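Side-chain contacts in hypothetical protein yfcE (Escherichia coli, PDB 1SU1), which is a calcineurin-like phosphoesterase superfamily member of unassigned role, with two zinc sites and two mixed beta sheets facing each other: residues A180-L185 / N196-I201; E136-L141 / G161-F166; M26-A31 / Q116-E121. All coordinates share one frame; numbering follows the deposited sequence.

Interaction 1. Residues A180-L185 / N196-I201; sequences ASYGML and NDQSII
The Y182 ring meets the Q198 carboxamide only at its hydroxyl end, and nothing from 196-201 lies over either ring face. The two side chains pass each other at a slant, with their planes 35° apart, so this is an approach of end groups and not a stack. Y182 OH stands 3.6 Å from Q198 OE1, too far for a hydrogen bond, and 3.8 Å from Q198 CG. The methyl of M184, from the same strand, lies beside the ring near CE2. Y182 CG sits between the backbone N and the carbonyl carbon (chi1 68°), a choice that brings the hydroxyl to the 196-201 loop although the CB starts off in another direction. The Q198 amide lies across this hydroxyl end of the tyrosine.

The second meeting is aliphatic. I201 CD1 reaches S181 CB at 3.7 Å, so that the last carbon of the isoleucine makes the touch. S181 OG turns elsewhere, to a hydrogen bond with P168 O, leaving its methylene to receive the isoleucine. Here the backbones stay apart, 8.2 Å between the CA atoms of S181 and I201, and no hydrogen bond joins the two segments.

The reason is the sheet order: strand 189-194 lies between strands 181-186 and 200-205 in an antiparallel meander, and takes the backbone bonds of Y182 and M184 through I193 and S191. The outer segments therefore meet only through side chains, near the end of that middle strand, where S181 touches V192 and I201 also packs on P179. Helix 38-51 borders the tyrosine end, with L47 touching both Y182 and Q198 and R43 touching Q198.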
loop_
_atom_site.group_PDB
_atom_site.type_symbol
_atom_site.label_atom_id
_atom_site.label_comp_id
_atom_site.label_asym_id
_atom_site.label_seq_id
_atom_site.Cartn_x
_atom_site.Cartn_y
_atom_site.Cartn_z
ATOM N N ALA A 180 -16.073 17.221 -23.273
ATOM C CA ALA A 180 -14.873 16.493 -22.894
ATOM C C ALA A 180 -13.811 17.589 -22.798
ATOM O O ALA A 180 -13.791 18.498 -23.645
ATOM C CB ALA A 180 -14.504 15.486 -23.972
ATOM N N SER A 181 -12.935 17.519 -21.793
ATOM C CA SER A 181 -11.919 18.565 -21.618
ATOM C C SER A 181 -10.523 18.148 -21.149
ATOM O O SER A 181 -10.293 17.004 -20.769
ATOM C CB SER A 181 -12.460 19.629 -20.654
ATOM O OG SER A 181 -13.047 19.029 -19.499
ATOM N N TYR A 182 -9.592 19.099 -21.223
ATOM C CA TYR A 182 -8.220 18.915 -20.777
ATOM C C TYR A 182 -7.837 20.209 -20.071
ATOM O O TYR A 182 -8.661 21.115 -19.964
ATOM C CB TYR A 182 -7.262 18.616 -21.944
ATOM C CG TYR A 182 -7.009 19.738 -22.934
ATOM C CD1 TYR A 182 -8.000 20.151 -23.829
ATOM C CD2 TYR A 182 -5.747 20.332 -23.030
ATOM C CE1 TYR A 182 -7.737 21.130 -24.797
ATOM C CE2 TYR A 182 -5.473 21.306 -23.989
ATOM C CZ TYR A 182 -6.473 21.696 -24.872
ATOM O OH TYR A 182 -6.199 22.646 -25.825
ATOM N N GLY A 183 -6.604 20.307 -19.581
ATOM C CA GLY A 183 -6.211 21.519 -18.878
ATOM C C GLY A 183 -4.838 22.003 -19.269
ATOM O O GLY A 183 -4.062 21.275 -19.875
ATOM N N MET A 184 -4.535 23.245 -18.924
ATOM C CA MET A 184 -3.242 23.817 -19.264
ATOM C C MET A 184 -2.813 24.845 -18.223
ATOM O O MET A 184 -3.646 25.520 -17.621
ATOM C CB MET A 184 -3.320 24.505 -20.640
ATOM C CG MET A 184 -1.976 24.807 -21.294
ATOM S SD MET A 184 -1.218 23.350 -22.057
ATOM C CE MET A 184 -2.648 22.581 -22.806
ATOM N N LEU A 185 -1.507 24.943 -18.009
ATOM C CA LEU A 185 -0.955 25.930 -17.094
ATOM C C LEU A 185 -0.048 26.739 -18.000
ATOM O O LEU A 185 0.847 26.182 -18.635
ATOM C CB LEU A 185 -0.121 25.264 -15.986
ATOM C CG LEU A 185 0.510 26.068 -14.823
ATOM C CD1 LEU A 185 2.023 26.094 -14.966
ATOM C CD2 LEU A 185 -0.054 27.472 -14.740
ATOM N N ASN A 196 -12.752 19.305 -28.307
ATOM C CA ASN A 196 -13.088 19.480 -29.717
ATOM C C ASN A 196 -12.884 20.928 -30.186
ATOM O O ASN A 196 -12.056 21.199 -31.049
ATOM C CB ASN A 196 -14.541 19.039 -29.989
ATOM C CG ASN A 196 -15.532 19.567 -28.956
ATOM O OD1 ASN A 196 -15.437 20.709 -28.512
ATOM N ND2 ASN A 196 -16.509 18.734 -28.589
ATOM N N ASP A 197 -13.637 21.839 -29.583
ATOM C CA ASP A 197 -13.639 23.264 -29.902
ATOM C C ASP A 197 -12.357 24.018 -29.555
ATOM O O ASP A 197 -11.980 24.976 -30.241
ATOM C CB ASP A 197 -14.782 23.939 -29.137
ATOM C CG ASP A 197 -15.896 24.404 -30.038
ATOM O OD1 ASP A 197 -17.075 24.124 -29.732
ATOM O OD2 ASP A 197 -15.601 25.062 -31.064
ATOM N N GLN A 198 -11.713 23.597 -28.469
ATOM C CA GLN A 198 -10.523 24.269 -27.933
ATOM C C GLN A 198 -10.987 25.587 -27.330
ATOM O O GLN A 198 -10.242 26.552 -27.262
ATOM C CB GLN A 198 -9.461 24.520 -29.008
ATOM C CG GLN A 198 -8.282 23.563 -28.919
ATOM C CD GLN A 198 -7.029 24.083 -29.605
ATOM O OE1 GLN A 198 -6.027 24.373 -28.947
ATOM N NE2 GLN A 198 -7.075 24.198 -30.933
ATOM N N SER A 199 -12.243 25.610 -26.903
ATOM C CA SER A 199 -12.820 26.792 -26.291
ATOM C C SER A 199 -12.659 26.702 -24.770
ATOM O O SER A 199 -12.615 25.601 -24.206
ATOM C CB SER A 199 -14.300 26.914 -26.661
ATOM O OG SER A 199 -15.025 25.761 -26.300
ATOM N N ILE A 200 -12.578 27.864 -24.121
ATOM C CA ILE A 200 -12.394 27.957 -22.678
ATOM C C ILE A 200 -13.642 27.634 -21.863
ATOM O O ILE A 200 -14.636 28.356 -21.931
ATOM C CB ILE A 200 -11.942 29.369 -22.264
ATOM C CG1 ILE A 200 -10.740 29.817 -23.103
ATOM C CG2 ILE A 200 -11.628 29.382 -20.767
ATOM C CD1 ILE A 200 -9.527 28.906 -23.035
ATOM N N ILE A 201 -13.575 26.563 -21.073
ATOM C CA ILE A 201 -14.698 26.159 -20.229
ATOM C C ILE A 201 -14.619 26.860 -18.868
ATOM O O ILE A 201 -15.639 27.206 -18.266
ATOM C CB ILE A 201 -14.688 24.632 -20.019
ATOM C CG1 ILE A 201 -14.947 23.934 -21.358
ATOM C CG2 ILE A 201 -15.737 24.230 -18.984
ATOM C CD1 ILE A 201 -14.792 22.430 -21.311
#

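Interaction 2. Residues E136-L141 / G161-F166; sequences ENLPAL and GEIFHF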
loop_
_atom_site.group_PDB
_atom_site.type_symbol
_atom_site.label_atom_id
_atom_site.label_comp_id
_atom_site.label_asym_id
_atom_site.label_seq_id
_atom_site.Cartn_x
_atom_site.Cartn_y
_atom_site.Cartn_z
ATOM N N GLU A 136 -13.167 17.296 -0.641
ATOM C CA GLU A 136 -13.752 16.930 0.640
ATOM C C GLU A 136 -12.773 16.325 1.639
ATOM O O GLU A 136 -13.177 15.816 2.682
ATOM C CB GLU A 136 -14.927 15.990 0.408
ATOM C CG GLU A 136 -16.010 16.640 -0.432
ATOM C CD GLU A 136 -17.211 15.750 -0.629
ATOM O OE1 GLU A 136 -18.131 16.164 -1.364
ATOM O OE2 GLU A 136 -17.237 14.641 -0.050
ATOM N N ASN A 137 -11.489 16.381 1.308
ATOM C CA ASN A 137 -10.429 15.888 2.177
ATOM C C ASN A 137 -9.140 16.559 1.723
ATOM O O ASN A 137 -8.296 15.949 1.060
ATOM C CB ASN A 137 -10.272 14.379 2.069
ATOM C CG ASN A 137 -9.283 13.839 3.093
ATOM O OD1 ASN A 137 -8.666 12.793 2.894
ATOM N ND2 ASN A 137 -9.132 14.560 4.200
ATOM N N LEU A 138 -9.004 17.824 2.095
ATOM C CA LEU A 138 -7.874 18.649 1.712
ATOM C C LEU A 138 -6.517 18.336 2.321
ATOM O O LEU A 138 -6.403 18.049 3.509
ATOM C CB LEU A 138 -8.203 20.116 2.006
ATOM C CG LEU A 138 -9.459 20.680 1.333
ATOM C CD1 LEU A 138 -9.709 22.117 1.793
ATOM C CD2 LEU A 138 -9.278 20.626 -0.172
ATOM N N PRO A 139 -5.465 18.363 1.494
ATOM C CA PRO A 139 -4.116 18.099 1.986
ATOM C C PRO A 139 -3.767 19.395 2.706
ATOM O O PRO A 139 -4.464 20.395 2.537
ATOM C CB PRO A 139 -3.303 17.950 0.705
ATOM C CG PRO A 139 -4.295 17.465 -0.282
ATOM C CD PRO A 139 -5.493 18.315 0.024
ATOM N N ALA A 140 -2.714 19.397 3.509
ATOM C CA ALA A 140 -2.334 20.622 4.196
ATOM C C ALA A 140 -1.633 21.493 3.163
ATOM O O ALA A 140 -0.655 21.075 2.555
ATOM C CB ALA A 140 -1.395 20.307 5.364
ATOM N N LEU A 141 -2.131 22.704 2.958
ATOM C CA LEU A 141 -1.534 23.600 1.970
ATOM C C LEU A 141 -1.455 25.025 2.480
ATOM O O LEU A 141 -2.205 25.419 3.368
ATOM C CB LEU A 141 -2.348 23.568 0.657
ATOM C CG LEU A 141 -2.434 22.219 -0.067
ATOM C CD1 LEU A 141 -3.468 22.287 -1.190
ATOM C CD2 LEU A 141 -1.068 21.856 -0.618
ATOM N N GLY A 161 -11.824 29.634 -0.712
ATOM C CA GLY A 161 -11.247 29.960 0.576
ATOM C C GLY A 161 -9.898 30.623 0.378
ATOM O O GLY A 161 -9.807 31.691 -0.228
ATOM N N GLU A 162 -8.845 29.975 0.865
ATOM C CA GLU A 162 -7.498 30.514 0.753
ATOM C C GLU A 162 -6.628 29.813 -0.288
ATOM O O GLU A 162 -5.489 30.226 -0.534
ATOM C CB GLU A 162 -6.804 30.479 2.117
ATOM C CG GLU A 162 -6.840 29.131 2.829
ATOM C CD GLU A 162 -8.232 28.749 3.326
ATOM O OE1 GLU A 162 -9.056 28.269 2.516
ATOM O OE2 GLU A 162 -8.503 28.935 4.532
ATOM N N ILE A 163 -7.152 28.754 -0.896
ATOM C CA ILE A 163 -6.397 28.044 -1.921
ATOM C C ILE A 163 -7.184 27.982 -3.226
ATOM O O ILE A 163 -8.360 28.347 -3.276
ATOM C CB ILE A 163 -6.041 26.595 -1.492
ATOM C CG1 ILE A 163 -7.318 25.809 -1.188
ATOM C CG2 ILE A 163 -5.105 26.622 -0.285
ATOM C CD1 ILE A 163 -7.119 24.302 -1.176
ATOM N N PHE A 164 -6.526 27.508 -4.277
ATOM C CA PHE A 164 -7.150 27.385 -5.586
ATOM C C PHE A 164 -7.444 25.920 -5.895
ATOM O O PHE A 164 -6.629 25.046 -5.603
ATOM C CB PHE A 164 -6.211 27.929 -6.670
ATOM C CG PHE A 164 -5.951 29.403 -6.579
ATOM C CD1 PHE A 164 -6.939 30.322 -6.927
ATOM C CD2 PHE A 164 -4.710 29.876 -6.157
ATOM C CE1 PHE A 164 -6.693 31.700 -6.859
ATOM C CE2 PHE A 164 -4.450 31.245 -6.081
ATOM C CZ PHE A 164 -5.447 32.165 -6.435
ATOM N N HIS A 165 -8.608 25.654 -6.476
ATOM C CA HIS A 165 -8.973 24.296 -6.881
ATOM C C HIS A 165 -8.953 24.268 -8.414
ATOM O O HIS A 165 -9.452 25.201 -9.067
ATOM C CB HIS A 165 -10.381 23.916 -6.408
ATOM C CG HIS A 165 -10.497 23.695 -4.933
ATOM N ND1 HIS A 165 -11.546 22.999 -4.371
ATOM C CD2 HIS A 165 -9.723 24.104 -3.900
ATOM C CE1 HIS A 165 -11.416 22.993 -3.058
ATOM N NE2 HIS A 165 -10.317 23.657 -2.746
ATOM N N PHE A 166 -8.384 23.209 -8.986
ATOM C CA PHE A 166 -8.330 23.069 -10.435
ATOM C C PHE A 166 -8.542 21.606 -10.836
ATOM O O PHE A 166 -7.805 20.724 -10.383
ATOM C CB PHE A 166 -6.991 23.574 -10.986
ATOM C CG PHE A 166 -6.873 23.445 -12.487
ATOM C CD1 PHE A 166 -7.690 24.197 -13.339
ATOM C CD2 PHE A 166 -5.964 22.554 -13.050
ATOM C CE1 PHE A 166 -7.599 24.058 -14.730
ATOM C CE2 PHE A 166 -5.866 22.408 -14.437
ATOM C CZ PHE A 166 -6.686 23.163 -15.278
#
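Between L141 and I163 the backbones come to 7.7 Å from CA to CA, an irregular loop passing beside a strand without any hydrogen bond across. Leucine and isoleucine methyls fill the interval. L141 CD1 meets I163 CD1 at 4.2 Å, the two side chains crossing at about a right angle. L138 sends CD2 to the same isoleucine methyl, 4.4 Å from I163 CD1, and also to the imidazole, 4.1 Å from H165 NE2, which it approaches obliquely. I163 CG1 lies between the backbone N and the carbonyl carbon (chi1 59°), which carries CD1 to the two leucines.

The strand belongs to a beta hairpin: G161 and E162 hold the corners of a type II' turn linking strand 156-160 to strand 163-167 in the five-stranded sheet, and on its other flank strand 163-167 pairs with strand 146-148. The loop 136-141 leads from strand 124-128 toward strand 146-148 and covers this sheet, L141 resting also on R124 and F126, and L138 on L147. The H165 ring packs in addition on V156 and R160 of the partner strand. At the outer side of the loop, A140 packs on H108 of the second subunit.

Interaction 3. Residues M26-A31 / Q116-E121; sequences MKLMFA and QQVLLE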
loop_
_atom_site.group_PDB
_atom_site.type_symbol
_atom_site.label_atom_id
_atom_site.label_comp_id
_atom_site.label_asym_id
_atom_site.label_seq_id
_atom_site.Cartn_x
_atom_site.Cartn_y
_atom_site.Cartn_z
ATOM N N MET A 26 6.858 28.430 -16.759
ATOM C CA MET A 26 6.342 27.071 -16.581
ATOM C C MET A 26 5.091 26.798 -17.423
ATOM O O MET A 26 4.072 27.471 -17.263
ATOM C CB MET A 26 6.005 26.832 -15.105
ATOM C CG MET A 26 5.539 25.421 -14.772
ATOM S SD MET A 26 6.764 24.499 -13.840
ATOM C CE MET A 26 6.957 23.051 -14.858
ATOM N N LYS A 27 5.161 25.794 -18.294
ATOM C CA LYS A 27 4.019 25.440 -19.131
ATOM C C LYS A 27 3.689 23.954 -19.031
ATOM O O LYS A 27 4.512 23.108 -19.346
ATOM C CB LYS A 27 4.296 25.816 -20.594
ATOM C CG LYS A 27 3.077 25.703 -21.497
ATOM C CD LYS A 27 3.325 26.336 -22.866
ATOM C CE LYS A 27 2.074 26.267 -23.732
ATOM N NZ LYS A 27 2.252 26.972 -25.035
ATOM N N LEU A 28 2.471 23.637 -18.615
ATOM C CA LEU A 28 2.076 22.243 -18.488
ATOM C C LEU A 28 0.689 21.943 -19.052
ATOM O O LEU A 28 -0.209 22.775 -18.995
ATOM C CB LEU A 28 2.091 21.830 -17.010
ATOM C CG LEU A 28 3.311 22.191 -16.159
ATOM C CD1 LEU A 28 2.946 22.034 -14.682
ATOM C CD2 LEU A 28 4.486 21.335 -16.539
ATOM N N MET A 29 0.526 20.734 -19.580
ATOM C CA MET A 29 -0.758 20.285 -20.096
ATOM C C MET A 29 -1.262 19.181 -19.163
ATOM O O MET A 29 -0.484 18.347 -18.711
ATOM C CB MET A 29 -0.615 19.731 -21.516
ATOM C CG MET A 29 -1.949 19.279 -22.112
ATOM S SD MET A 29 -1.836 18.781 -23.864
ATOM C CE MET A 29 -3.388 17.918 -24.037
ATOM N N PHE A 30 -2.562 19.182 -18.891
ATOM C CA PHE A 30 -3.190 18.194 -18.020
ATOM C C PHE A 30 -4.282 17.396 -18.724
ATOM O O PHE A 30 -5.093 17.955 -19.460
ATOM C CB PHE A 30 -3.837 18.868 -16.804
ATOM C CG PHE A 30 -2.898 19.723 -16.003
ATOM C CD1 PHE A 30 -2.583 21.013 -16.425
ATOM C CD2 PHE A 30 -2.328 19.241 -14.818
ATOM C CE1 PHE A 30 -1.713 21.817 -15.677
ATOM C CE2 PHE A 30 -1.461 20.031 -14.070
ATOM C CZ PHE A 30 -1.152 21.321 -14.496
ATOM N N ALA A 31 -4.295 16.090 -18.480
ATOM C CA ALA A 31 -5.302 15.188 -19.020
ATOM C C ALA A 31 -5.708 14.284 -17.848
ATOM O O ALA A 31 -4.844 13.813 -17.104
ATOM C CB ALA A 31 -4.712 14.353 -20.149
ATOM N N GLN A 116 2.266 14.200 -6.355
ATOM C CA GLN A 116 3.557 14.749 -6.760
ATOM C C GLN A 116 3.413 16.268 -6.713
ATOM O O GLN A 116 2.310 16.778 -6.490
ATOM C CB GLN A 116 3.973 14.246 -8.152
ATOM C CG GLN A 116 4.109 12.722 -8.214
ATOM C CD GLN A 116 4.952 12.210 -9.371
ATOM O OE1 GLN A 116 6.151 12.469 -9.446
ATOM N NE2 GLN A 116 4.325 11.464 -10.277
ATOM N N GLN A 117 4.508 16.996 -6.902
ATOM C CA GLN A 117 4.451 18.453 -6.785
ATOM C C GLN A 117 5.095 19.272 -7.896
ATOM O O GLN A 117 6.028 18.827 -8.568
ATOM C CB GLN A 117 5.145 18.898 -5.491
ATOM C CG GLN A 117 4.908 18.022 -4.291
ATOM C CD GLN A 117 3.586 18.289 -3.648
ATOM O OE1 GLN A 117 3.239 19.439 -3.379
ATOM N NE2 GLN A 117 2.834 17.228 -3.378
ATOM N N VAL A 118 4.617 20.507 -8.019
ATOM C CA VAL A 118 5.160 21.462 -8.966
ATOM C C VAL A 118 5.404 22.714 -8.143
ATOM O O VAL A 118 4.504 23.185 -7.452
ATOM C CB VAL A 118 4.165 21.817 -10.096
ATOM C CG1 VAL A 118 4.803 22.850 -11.020
ATOM C CG2 VAL A 118 3.781 20.564 -10.876
ATOM N N LEU A 119 6.612 23.256 -8.212
ATOM C CA LEU A 119 6.926 24.467 -7.459
ATOM C C LEU A 119 7.129 25.685 -8.363
ATOM O O LEU A 119 7.978 25.678 -9.254
ATOM C CB LEU A 119 8.192 24.264 -6.612
ATOM C CG LEU A 119 8.213 23.167 -5.537
ATOM C CD1 LEU A 119 9.501 23.310 -4.726
ATOM C CD2 LEU A 119 7.004 23.279 -4.630
ATOM N N LEU A 120 6.353 26.732 -8.124
ATOM C CA LEU A 120 6.489 27.955 -8.899
ATOM C C LEU A 120 7.363 28.918 -8.098
ATOM O O LEU A 120 8.209 28.472 -7.323
ATOM C CB LEU A 120 5.111 28.553 -9.181
ATOM C CG LEU A 120 4.185 27.578 -9.921
ATOM C CD1 LEU A 120 2.937 28.302 -10.398
ATOM C CD2 LEU A 120 4.928 26.963 -11.114
ATOM N N GLU A 121 7.179 30.224 -8.276
ATOM C CA GLU A 121 7.989 31.199 -7.544
ATOM C C GLU A 121 7.672 31.216 -6.058
ATOM O O GLU A 121 8.560 31.082 -5.220
ATOM C CB GLU A 121 7.777 32.616 -8.079
ATOM C CG GLU A 121 8.501 32.955 -9.366
ATOM C CD GLU A 121 8.729 34.454 -9.505
ATOM O OE1 GLU A 121 7.879 35.233 -9.018
ATOM O OE2 GLU A 121 9.752 34.851 -10.105
#
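Running in roughly opposite senses, the two segments splay apart: 7.7 Å separates the CA atoms of M26 and L120, but 15.1 Å those of A31 and Q116. With no hydrogen bond between them, the narrow end is held by apolar side chains alone. M26 and V118 share most of this work. The M26 CG is anti to the backbone N (chi1 -176°), and bends at the next two torsions fold the thioether back toward the strand opposite, where SD lies 3.8 Å from V118 CG1. L120 CD2 comes across the same chain at about a right angle, 4.0 Å from M26 CG and 4.1 Å from M26 SD. One step further in, L28 and V118 reach toward each other tip to tip, L28 CD1 being 4.2 Å from V118 CG2 and equally far from V118 CG1.

Such face-to-face packing of two sheets is the beta-sandwich core of the calcineurin-like fold. Strand 27-31 lies inside one sheet, between strands 55-58 and 181-186, with helix 38-51 on its other face at M29. Strand 115-119 ends the second sheet within this chain, beside strand 124-128, but Q117 and V118 pair in a parallel ladder with the second subunit, whose L119 packs on L28 and V118.

Overall arrangement
Of the three contacts, interaction 3 is the core one, buried between the two sheets and made of a thioether and aliphatic carbons. Interactions 1 and 2 are partly buried, and interaction 2 lies furthest from the centre of the chain; each pairs a strand with a loop or strand end. Interaction 1 adds polar groups at its solvent-facing side, whereas interaction 2 brings an imidazole against leucine. Interactions 1 and 3 share the six-stranded sheet, where backbone bonds between 180-185 and 26-31, such as G183 O to F30 N at 2.8 Å, join them directly. Interactions 2 and 3 share the five-stranded sheet, and both touch the second subunit. F166 links the sheets, packing on F30 and G183.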